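Local coordinates for protein tryparedoxin II (Crithidia fasciculata, PDB 1I5G) that probably passes reducing equivalents from trypanothione to partner proteins through a thioredoxin-like fold, and binds the related thiol glutathionylspermidine, at residues V13-A18 with P85-P90; M66-D71 with K95-L100; E72-F77 with L89-R94. The protein carries 1 engineered substitution. One frame throughout, in Å; residues are numbered along the deposited sequence.

The three contacts illustrate how chemistry follows place in a thioredoxin-like fold. Interaction 1, partly buried, joins two strands edge to edge through backbone hydrogen bonds, with apolar side chains on both faces of the sheet. Interaction 2 is buried: the next strand inward packs on helix 94-103 through aliphatic side chains, and a methionine sulfur meets the tryptophan just after the strand. Interaction 3, also partly buried and the farthest of the three from the centre of the chain, sets a helix start against a loop by way of two phenylalanine rings. They interlock. L89 and P90 belong to both 1 and 3, L67 bonds to L87 and L89 between 1 and 2, and R94 of interaction 3 holds S69 O of interaction 2.

Interaction 1 (V13-A18 with P85-P90); sequences VLKGAA and PWLALP
The carbonyl oxygen of L14 is approached twice from the neighbouring strand: A88 N bonds to it at 3.2 Å from above the carbonyl plane, and L87 CA brings its hydrogen to L14 O at a CA to O distance of 3.1 Å. The return bond is shorter and almost straight, L14 N giving its hydrogen to A88 O at 2.9 Å with 176° at the hydrogen. L14 and A88 therefore form a hydrogen-bonded antiparallel pair, a compact case of strand joining. With CG anti to its own carbonyl carbon (chi1 -53°), L14 brings CG to 3.7 Å from A88 O. Its CD2 rests against P90 CG at 3.8 Å, and its CD1 reaches A88 CB at 4.2 Å. On the other face L87 divides its methyls, CD1 meeting V13 CG2 at 4.1 Å and CD2 meeting K15 CB at 3.8 Å. Where the strands part, at the type II' turn from K15 to A18, a water links G16 N to W86 O. Strand 87-88 lies between strand 12-15 and strand 63-69, L87 and L89 bonding through their backbones to L67; V13 bonds onward to I21, and helix 74-81 covers L14 and A88 with F77 and Y81.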
loop_
_atom_site.group_PDB
_atom_site.type_symbol
_atom_site.label_atom_id
_atom_site.label_comp_id
_atom_site.label_asym_id
_atom_site.label_seq_id
_atom_site.Cartn_x
_atom_site.Cartn_y
_atom_site.Cartn_z
ATOM N N VAL A 13 3.929 -1.718 11.641
ATOM C CA VAL A 13 4.288 -1.186 10.339
ATOM C C VAL A 13 4.967 0.156 10.503
ATOM O O VAL A 13 4.944 0.780 11.576
ATOM C CB VAL A 13 3.087 -1.146 9.385
ATOM C CG1 VAL A 13 2.533 -2.542 9.168
ATOM C CG2 VAL A 13 2.011 -0.274 9.950
ATOM N N LEU A 14 5.601 0.621 9.430
ATOM C CA LEU A 14 6.364 1.870 9.459
ATOM C C LEU A 14 5.534 3.072 9.093
ATOM O O LEU A 14 4.570 2.971 8.334
ATOM C CB LEU A 14 7.461 1.805 8.391
ATOM C CG LEU A 14 8.401 0.605 8.402
ATOM C CD1 LEU A 14 9.501 0.840 7.390
ATOM C CD2 LEU A 14 9.015 0.255 9.749
ATOM N N LYS A 15 5.913 4.229 9.643
ATOM C CA LYS A 15 5.445 5.540 9.212
ATOM C C LYS A 15 6.652 6.461 9.372
ATOM O O LYS A 15 7.134 6.673 10.490
ATOM C CB LYS A 15 4.313 6.118 10.076
ATOM C CG LYS A 15 3.796 7.408 9.496
ATOM C CD LYS A 15 2.518 7.801 10.206
ATOM C CE LYS A 15 2.042 9.101 9.576
ATOM N NZ LYS A 15 2.259 9.250 8.109
ATOM N N GLY A 16 7.154 7.041 8.293
ATOM C CA GLY A 16 8.325 7.904 8.397
ATOM C C GLY A 16 9.503 7.118 8.936
ATOM O O GLY A 16 9.891 6.091 8.386
ATOM N N ALA A 17 10.063 7.637 10.026
ATOM C CA ALA A 17 11.195 7.026 10.717
ATOM C C ALA A 17 10.794 6.095 11.842
ATOM O O ALA A 17 11.681 5.504 12.425
ATOM C CB ALA A 17 12.181 8.112 11.208
ATOM N N ALA A 18 9.501 5.989 12.123
ATOM C CA ALA A 18 9.067 5.151 13.242
ATOM C C ALA A 18 8.529 3.794 12.821
ATOM O O ALA A 18 8.323 3.532 11.607
ATOM C CB ALA A 18 8.004 5.820 14.089
ATOM N N PRO A 85 4.710 9.373 1.900
ATOM C CA PRO A 85 4.074 9.866 3.120
ATOM C C PRO A 85 3.261 8.872 3.922
ATOM O O PRO A 85 2.735 9.235 4.975
ATOM C CB PRO A 85 3.186 10.977 2.543
ATOM C CG PRO A 85 2.712 10.331 1.265
ATOM C CD PRO A 85 3.874 9.591 0.713
ATOM N N TRP A 86 3.156 7.627 3.422
ATOM C CA TRP A 86 2.225 6.638 3.966
ATOM C C TRP A 86 2.929 5.549 4.754
ATOM O O TRP A 86 4.024 5.799 5.251
ATOM C CB TRP A 86 1.343 6.104 2.831
ATOM C CG TRP A 86 2.115 5.681 1.643
ATOM C CD1 TRP A 86 3.062 4.687 1.553
ATOM C CD2 TRP A 86 2.041 6.235 0.343
ATOM N NE1 TRP A 86 3.572 4.597 0.289
ATOM C CE2 TRP A 86 2.951 5.545 -0.490
ATOM C CE3 TRP A 86 1.273 7.276 -0.220
ATOM C CZ2 TRP A 86 3.118 5.867 -1.840
ATOM C CZ3 TRP A 86 1.433 7.565 -1.551
ATOM C CH2 TRP A 86 2.339 6.900 -2.338
ATOM N N LEU A 87 2.365 4.369 4.920
ATOM C CA LEU A 87 2.899 3.298 5.739
ATOM C C LEU A 87 3.722 2.334 4.889
ATOM O O LEU A 87 3.672 2.365 3.650
ATOM C CB LEU A 87 1.759 2.528 6.404
ATOM C CG LEU A 87 0.796 3.382 7.240
ATOM C CD1 LEU A 87 -0.212 2.506 7.946
ATOM C CD2 LEU A 87 1.539 4.314 8.242
ATOM N N ALA A 88 4.473 1.464 5.552
ATOM C CA ALA A 88 5.132 0.390 4.843
ATOM C C ALA A 88 5.193 -0.846 5.694
ATOM O O ALA A 88 5.354 -0.827 6.909
ATOM C CB ALA A 88 6.542 0.776 4.411
ATOM N N LEU A 89 5.085 -1.987 5.034
ATOM C CA LEU A 89 5.446 -3.278 5.641
ATOM C C LEU A 89 6.974 -3.221 5.802
ATOM O O LEU A 89 7.664 -2.917 4.826
ATOM C CB LEU A 89 5.031 -4.447 4.725
ATOM C CG LEU A 89 5.372 -5.814 5.341
ATOM C CD1 LEU A 89 4.439 -6.114 6.494
ATOM C CD2 LEU A 89 5.204 -6.882 4.253
ATOM N N PRO A 90 7.539 -3.467 6.984
ATOM C CA PRO A 90 8.988 -3.366 7.157
ATOM C C PRO A 90 9.758 -4.233 6.170
ATOM O O PRO A 90 9.378 -5.382 5.913
ATOM C CB PRO A 90 9.166 -3.811 8.607
ATOM C CG PRO A 90 7.914 -3.348 9.270
ATOM C CD PRO A 90 6.882 -3.809 8.259
HETATM O O HOH W 1 5.879 7.867 5.767
#

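Interaction 2 (M66-D71 with K95-L100); sequences MLISWD and KGMEFL
I68, M97 and L100 make a buried, apolar strand-on-helix contact in the thioredoxin-like fold, where helix 94-103 runs across one face of the central sheet; W70, partly exposed in the loop after the strand, flanks it and meets the M97 sulfur. The segment axes approach to 8.5 Å at 100°, and the strand is met by M97 and L100, about one turn apart. I68 serves both: its CG2 touches M97 CG at 3.8 Å, and its CD1 meets L100 CD1 at 3.7 Å, those two side chains crossing at about a right angle. M97 leaves its backbone with CG anti to N (chi1 174°), which brings CG to 3.4 Å from S69 O. The chain then bends at chi2, and SD comes to 3.8 Å from W70 CD1. This is a Met-aromatic contact, with SD oblique to the five-membered ring of W70; the indole is fixed further by its NE1 bond to T101 OG1. At the end of the strand, S69 OG accepts from D71 N at 2.9 Å in an ST turn and donates to D71 OD2 at 2.6 Å, while D71 OD1 takes the N-H of S38. The side chain of W70 comes within about 4 Å of the bound glutathionylspermidine. Around the contact, strand 30-36 flanks strand 63-69, F33 and F35 pack against both I68 and L100, and helix 74-81 covers L67 and S69 with F77.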
loop_
_atom_site.group_PDB
_atom_site.type_symbol
_atom_site.label_atom_id
_atom_site.label_comp_id
_atom_site.label_asym_id
_atom_site.label_seq_id
_atom_site.Cartn_x
_atom_site.Cartn_y
_atom_site.Cartn_z
ATOM N N MET A 66 -0.143 1.325 2.082
ATOM C CA MET A 66 0.964 0.587 2.650
ATOM C C MET A 66 1.872 0.058 1.559
ATOM O O MET A 66 1.448 -0.772 0.756
ATOM C CB MET A 66 0.505 -0.564 3.503
ATOM C CG MET A 66 1.675 -1.046 4.355
ATOM S SD MET A 66 1.201 -2.476 5.322
ATOM C CE MET A 66 0.076 -1.527 6.599
ATOM N N LEU A 67 3.117 0.494 1.550
ATOM C CA LEU A 67 4.103 -0.017 0.609
ATOM C C LEU A 67 4.449 -1.457 0.935
ATOM O O LEU A 67 4.832 -1.741 2.075
ATOM C CB LEU A 67 5.399 0.804 0.739
ATOM C CG LEU A 67 6.585 0.332 -0.099
ATOM C CD1 LEU A 67 6.245 0.402 -1.584
ATOM C CD2 LEU A 67 7.846 1.085 0.213
ATOM N N ILE A 68 4.325 -2.302 -0.090
ATOM C CA ILE A 68 4.777 -3.693 -0.050
ATOM C C ILE A 68 5.906 -3.719 -1.076
ATOM O O ILE A 68 5.686 -3.689 -2.282
ATOM C CB ILE A 68 3.649 -4.675 -0.357
ATOM C CG1 ILE A 68 2.401 -4.429 0.489
ATOM C CG2 ILE A 68 4.203 -6.082 -0.137
ATOM C CD1 ILE A 68 2.635 -4.411 1.983
ATOM N N SER A 69 7.147 -3.761 -0.591
ATOM C CA SER A 69 8.302 -3.469 -1.439
ATOM C C SER A 69 8.910 -4.647 -2.150
ATOM O O SER A 69 9.259 -5.646 -1.533
ATOM C CB SER A 69 9.388 -2.827 -0.568
ATOM O OG SER A 69 10.640 -2.792 -1.232
ATOM N N TRP A 70 9.070 -4.510 -3.457
ATOM C CA TRP A 70 9.875 -5.441 -4.222
ATOM C C TRP A 70 11.274 -4.886 -4.421
ATOM O O TRP A 70 11.958 -5.244 -5.382
ATOM C CB TRP A 70 9.238 -5.713 -5.580
ATOM C CG TRP A 70 8.045 -6.615 -5.626
ATOM C CD1 TRP A 70 7.286 -7.106 -4.599
ATOM C CD2 TRP A 70 7.474 -7.180 -6.819
ATOM N NE1 TRP A 70 6.280 -7.914 -5.071
ATOM C CE2 TRP A 70 6.379 -7.974 -6.434
ATOM C CE3 TRP A 70 7.779 -7.093 -8.182
ATOM C CZ2 TRP A 70 5.604 -8.665 -7.346
ATOM C CZ3 TRP A 70 6.998 -7.779 -9.084
ATOM C CH2 TRP A 70 5.929 -8.564 -8.659
ATOM N N ASP A 71 11.780 -4.030 -3.552
ATOM C CA ASP A 71 13.099 -3.451 -3.732
ATOM C C ASP A 71 14.185 -4.506 -3.566
ATOM O O ASP A 71 14.024 -5.559 -2.948
ATOM C CB ASP A 71 13.275 -2.304 -2.728
ATOM C CG ASP A 71 12.537 -1.060 -3.140
ATOM O OD1 ASP A 71 12.974 -0.413 -4.147
ATOM O OD2 ASP A 71 11.506 -0.697 -2.506
ATOM N N LYS A 95 9.339 -12.479 4.035
ATOM C CA LYS A 95 8.321 -13.518 4.007
ATOM C C LYS A 95 6.912 -12.907 3.910
ATOM O O LYS A 95 6.040 -13.403 3.196
ATOM C CB LYS A 95 8.408 -14.433 5.241
ATOM C CG LYS A 95 9.546 -15.454 5.289
ATOM C CD LYS A 95 9.458 -16.386 6.506
ATOM C CE LYS A 95 10.790 -17.075 6.814
ATOM N NZ LYS A 95 10.829 -17.992 7.994
ATOM N N GLY A 96 6.664 -11.814 4.620
ATOM C CA GLY A 96 5.360 -11.152 4.618
ATOM C C GLY A 96 5.054 -10.496 3.286
ATOM O O GLY A 96 3.923 -10.465 2.799
ATOM N N MET A 97 6.095 -9.954 2.646
ATOM C CA MET A 97 5.970 -9.445 1.276
ATOM C C MET A 97 5.596 -10.556 0.295
ATOM O O MET A 97 4.718 -10.388 -0.550
ATOM C CB MET A 97 7.235 -8.708 0.825
ATOM C CG MET A 97 7.245 -8.275 -0.652
ATOM S SD MET A 97 7.750 -9.611 -1.788
ATOM C CE MET A 97 9.457 -9.550 -1.451
ATOM N N GLU A 98 6.231 -11.716 0.420
ATOM C CA GLU A 98 5.924 -12.817 -0.510
ATOM C C GLU A 98 4.498 -13.346 -0.262
ATOM O O GLU A 98 3.770 -13.672 -1.203
ATOM C CB GLU A 98 6.924 -13.957 -0.419
ATOM C CG GLU A 98 8.348 -13.576 -0.771
ATOM C CD GLU A 98 8.574 -13.211 -2.239
ATOM O OE1 GLU A 98 7.688 -13.496 -3.074
ATOM O OE2 GLU A 98 9.658 -12.641 -2.529
ATOM N N PHE A 99 4.107 -13.373 1.007
ATOM C CA PHE A 99 2.769 -13.789 1.405
ATOM C C PHE A 99 1.695 -12.926 0.736
ATOM O O PHE A 99 0.683 -13.391 0.156
ATOM C CB PHE A 99 2.677 -13.744 2.920
ATOM C CG PHE A 99 1.375 -14.206 3.463
ATOM C CD1 PHE A 99 1.175 -15.547 3.755
ATOM C CD2 PHE A 99 0.367 -13.312 3.692
ATOM C CE1 PHE A 99 -0.035 -15.997 4.267
ATOM C CE2 PHE A 99 -0.849 -13.755 4.210
ATOM C CZ PHE A 99 -1.039 -15.108 4.490
ATOM N N LEU A 100 1.874 -11.608 0.782
ATOM C CA LEU A 100 0.935 -10.672 0.164
ATOM C C LEU A 100 0.994 -10.696 -1.356
ATOM O O LEU A 100 -0.045 -10.589 -2.026
ATOM C CB LEU A 100 1.152 -9.244 0.678
ATOM C CG LEU A 100 0.767 -9.097 2.150
ATOM C CD1 LEU A 100 1.272 -7.772 2.740
ATOM C CD2 LEU A 100 -0.739 -9.215 2.439
#

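Interaction 3 (E72-F77 with L89-R94); sequences ESAEDF and LPFEDR
F77 and F91 meet first through an aliphatic carbon: F91 CB sits over the centre of the F77 ring, 3.7 Å from its centroid, in a CH-pi contact. F91 CG is anti to the backbone N (chi1 -173°), which puts the root of its ring 3.9 Å from both F77 CB and F77 CG. The two side chains slide past each other in opposite directions, and F77 CB in turn touches F91 CD1 at 3.5 Å, while the ring planes stand at an oblique 44°. The F91 ring is also sandwiched. One face takes A74 CA, 4.0 Å from the ring centroid in a second CH-pi contact, together with S73 O nearer the rim; over the opposite face lies R94 NE. That guanidinium is held where it is because R94 NE also donates to F91 O at 2.8 Å and R94 NH2 to S69 O. An alanine at F91 would keep CB over F77 but would probably open a gap between the start of the helix and R94, leaving the guanidinium without the ring it lies against.

The next shell sets both backbones. S73 is the N-cap of helix 74-81, its OG accepting from D76 N at 3.1 Å, and S73 O receives F77 N at 2.9 Å. Across from it, a type I turn from P90 to D93 presents F91, and D93 caps helix 94-103 at G96 N while its other carboxylate oxygen bonds S10 OG. The contact is therefore apolar between the two phenylalanines, with polar groups over both faces of the F91 ring: a carbonyl oxygen on one and a positive guanidinium on the other would be expected to draw the ring's electrons toward R94.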
loop_
_atom_site.group_PDB
_atom_site.type_symbol
_atom_site.label_atom_id
_atom_site.label_comp_id
_atom_site.label_asym_id
_atom_site.label_seq_id
_atom_site.Cartn_x
_atom_site.Cartn_y
_atom_site.Cartn_z
ATOM N N GLU A 72 15.331 -4.176 -4.172
ATOM C CA GLU A 72 16.449 -5.130 -4.263
ATOM C C GLU A 72 17.282 -5.257 -2.986
ATOM O O GLU A 72 17.939 -6.274 -2.730
ATOM C CB GLU A 72 17.424 -4.676 -5.350
ATOM C CG GLU A 72 16.818 -4.447 -6.725
ATOM C CD GLU A 72 17.834 -4.159 -7.815
ATOM O OE1 GLU A 72 18.383 -5.161 -8.338
ATOM O OE2 GLU A 72 18.064 -2.965 -8.116
ATOM N N SER A 73 17.290 -4.226 -2.172
ATOM C CA SER A 73 18.137 -4.190 -0.993
ATOM C C SER A 73 17.494 -3.293 0.041
ATOM O O SER A 73 16.607 -2.463 -0.227
ATOM C CB SER A 73 19.529 -3.590 -1.263
ATOM O OG SER A 73 19.455 -2.210 -1.577
ATOM N N ALA A 74 17.975 -3.444 1.264
ATOM C CA ALA A 74 17.542 -2.693 2.410
ATOM C C ALA A 74 17.812 -1.227 2.138
ATOM O O ALA A 74 17.028 -0.372 2.458
ATOM C CB ALA A 74 18.324 -3.115 3.663
ATOM N N GLU A 75 18.937 -0.916 1.509
ATOM C CA GLU A 75 19.258 0.478 1.256
ATOM C C GLU A 75 18.327 1.122 0.227
ATOM O O GLU A 75 17.875 2.245 0.343
ATOM C CB GLU A 75 20.727 0.566 0.861
ATOM C CG GLU A 75 21.585 -0.362 1.727
ATOM C CD GLU A 75 21.537 -1.863 1.416
ATOM O OE1 GLU A 75 21.820 -2.291 0.277
ATOM O OE2 GLU A 75 21.228 -2.730 2.242
ATOM N N ASP A 76 18.001 0.391 -0.829
ATOM C CA ASP A 76 17.080 0.886 -1.852
ATOM C C ASP A 76 15.703 1.091 -1.239
ATOM O O ASP A 76 15.041 2.079 -1.512
ATOM C CB ASP A 76 17.001 -0.086 -3.041
ATOM C CG ASP A 76 18.275 -0.119 -3.863
ATOM O OD1 ASP A 76 18.989 0.890 -3.888
ATOM O OD2 ASP A 76 18.589 -1.163 -4.469
ATOM N N PHE A 77 15.257 0.150 -0.415
ATOM C CA PHE A 77 13.993 0.356 0.300
ATOM C C PHE A 77 13.977 1.638 1.121
ATOM O O PHE A 77 13.041 2.439 1.057
ATOM C CB PHE A 77 13.719 -0.799 1.252
ATOM C CG PHE A 77 12.490 -0.632 2.113
ATOM C CD1 PHE A 77 11.219 -1.055 1.716
ATOM C CD2 PHE A 77 12.599 -0.049 3.362
ATOM C CE1 PHE A 77 10.131 -0.902 2.540
ATOM C CE2 PHE A 77 11.510 0.121 4.210
ATOM C CZ PHE A 77 10.258 -0.307 3.783
ATOM N N LEU A 89 5.085 -1.987 5.034
ATOM C CA LEU A 89 5.446 -3.278 5.641
ATOM C C LEU A 89 6.974 -3.221 5.802
ATOM O O LEU A 89 7.664 -2.917 4.826
ATOM C CB LEU A 89 5.031 -4.447 4.725
ATOM C CG LEU A 89 5.372 -5.814 5.341
ATOM C CD1 LEU A 89 4.439 -6.114 6.494
ATOM C CD2 LEU A 89 5.204 -6.882 4.253
ATOM N N PRO A 90 7.539 -3.467 6.984
ATOM C CA PRO A 90 8.988 -3.366 7.157
ATOM C C PRO A 90 9.758 -4.233 6.170
ATOM O O PRO A 90 9.378 -5.382 5.913
ATOM C CB PRO A 90 9.166 -3.811 8.607
ATOM C CG PRO A 90 7.914 -3.348 9.270
ATOM C CD PRO A 90 6.882 -3.809 8.259
ATOM N N PHE A 91 10.846 -3.708 5.614
ATOM C CA PHE A 91 11.615 -4.445 4.637
ATOM C C PHE A 91 12.090 -5.799 5.115
ATOM O O PHE A 91 12.078 -6.776 4.343
ATOM C CB PHE A 91 12.795 -3.630 4.118
ATOM C CG PHE A 91 13.525 -4.295 2.979
ATOM C CD1 PHE A 91 13.073 -4.264 1.672
ATOM C CD2 PHE A 91 14.699 -4.982 3.240
ATOM C CE1 PHE A 91 13.763 -4.876 0.680
ATOM C CE2 PHE A 91 15.416 -5.617 2.226
ATOM C CZ PHE A 91 14.898 -5.540 0.985
ATOM N N GLU A 92 12.536 -5.913 6.363
ATOM C CA GLU A 92 13.088 -7.193 6.806
ATOM C C GLU A 92 12.065 -8.303 6.817
ATOM O O GLU A 92 12.426 -9.480 6.844
ATOM C CB GLU A 92 13.834 -7.052 8.138
ATOM C CG GLU A 92 15.055 -6.144 8.035
ATOM C CD GLU A 92 16.151 -6.697 7.162
ATOM O OE1 GLU A 92 16.731 -7.731 7.582
ATOM O OE2 GLU A 92 16.409 -6.089 6.112
ATOM N N ASP A 93 10.775 -7.969 6.781
ATOM C CA ASP A 93 9.708 -8.967 6.662
ATOM C C ASP A 93 9.528 -9.348 5.196
ATOM O O ASP A 93 8.534 -9.057 4.527
ATOM C CB ASP A 93 8.383 -8.438 7.214
ATOM C CG ASP A 93 7.280 -9.491 7.217
ATOM O OD1 ASP A 93 7.503 -10.671 6.865
ATOM O OD2 ASP A 93 6.141 -9.117 7.588
ATOM N N ARG A 94 10.546 -10.018 4.676
ATOM C CA ARG A 94 10.510 -10.523 3.308
ATOM C C ARG A 94 9.424 -11.570 3.082
ATOM O O ARG A 94 8.676 -11.550 2.104
ATOM C CB ARG A 94 11.903 -10.996 2.859
ATOM C CG ARG A 94 13.003 -9.898 2.902
ATOM C CD ARG A 94 13.009 -8.877 1.725
ATOM N NE ARG A 94 11.891 -7.948 1.806
ATOM C CZ ARG A 94 11.362 -7.283 0.782
ATOM N NH1 ARG A 94 11.850 -7.429 -0.442
ATOM N NH2 ARG A 94 10.346 -6.469 0.979
#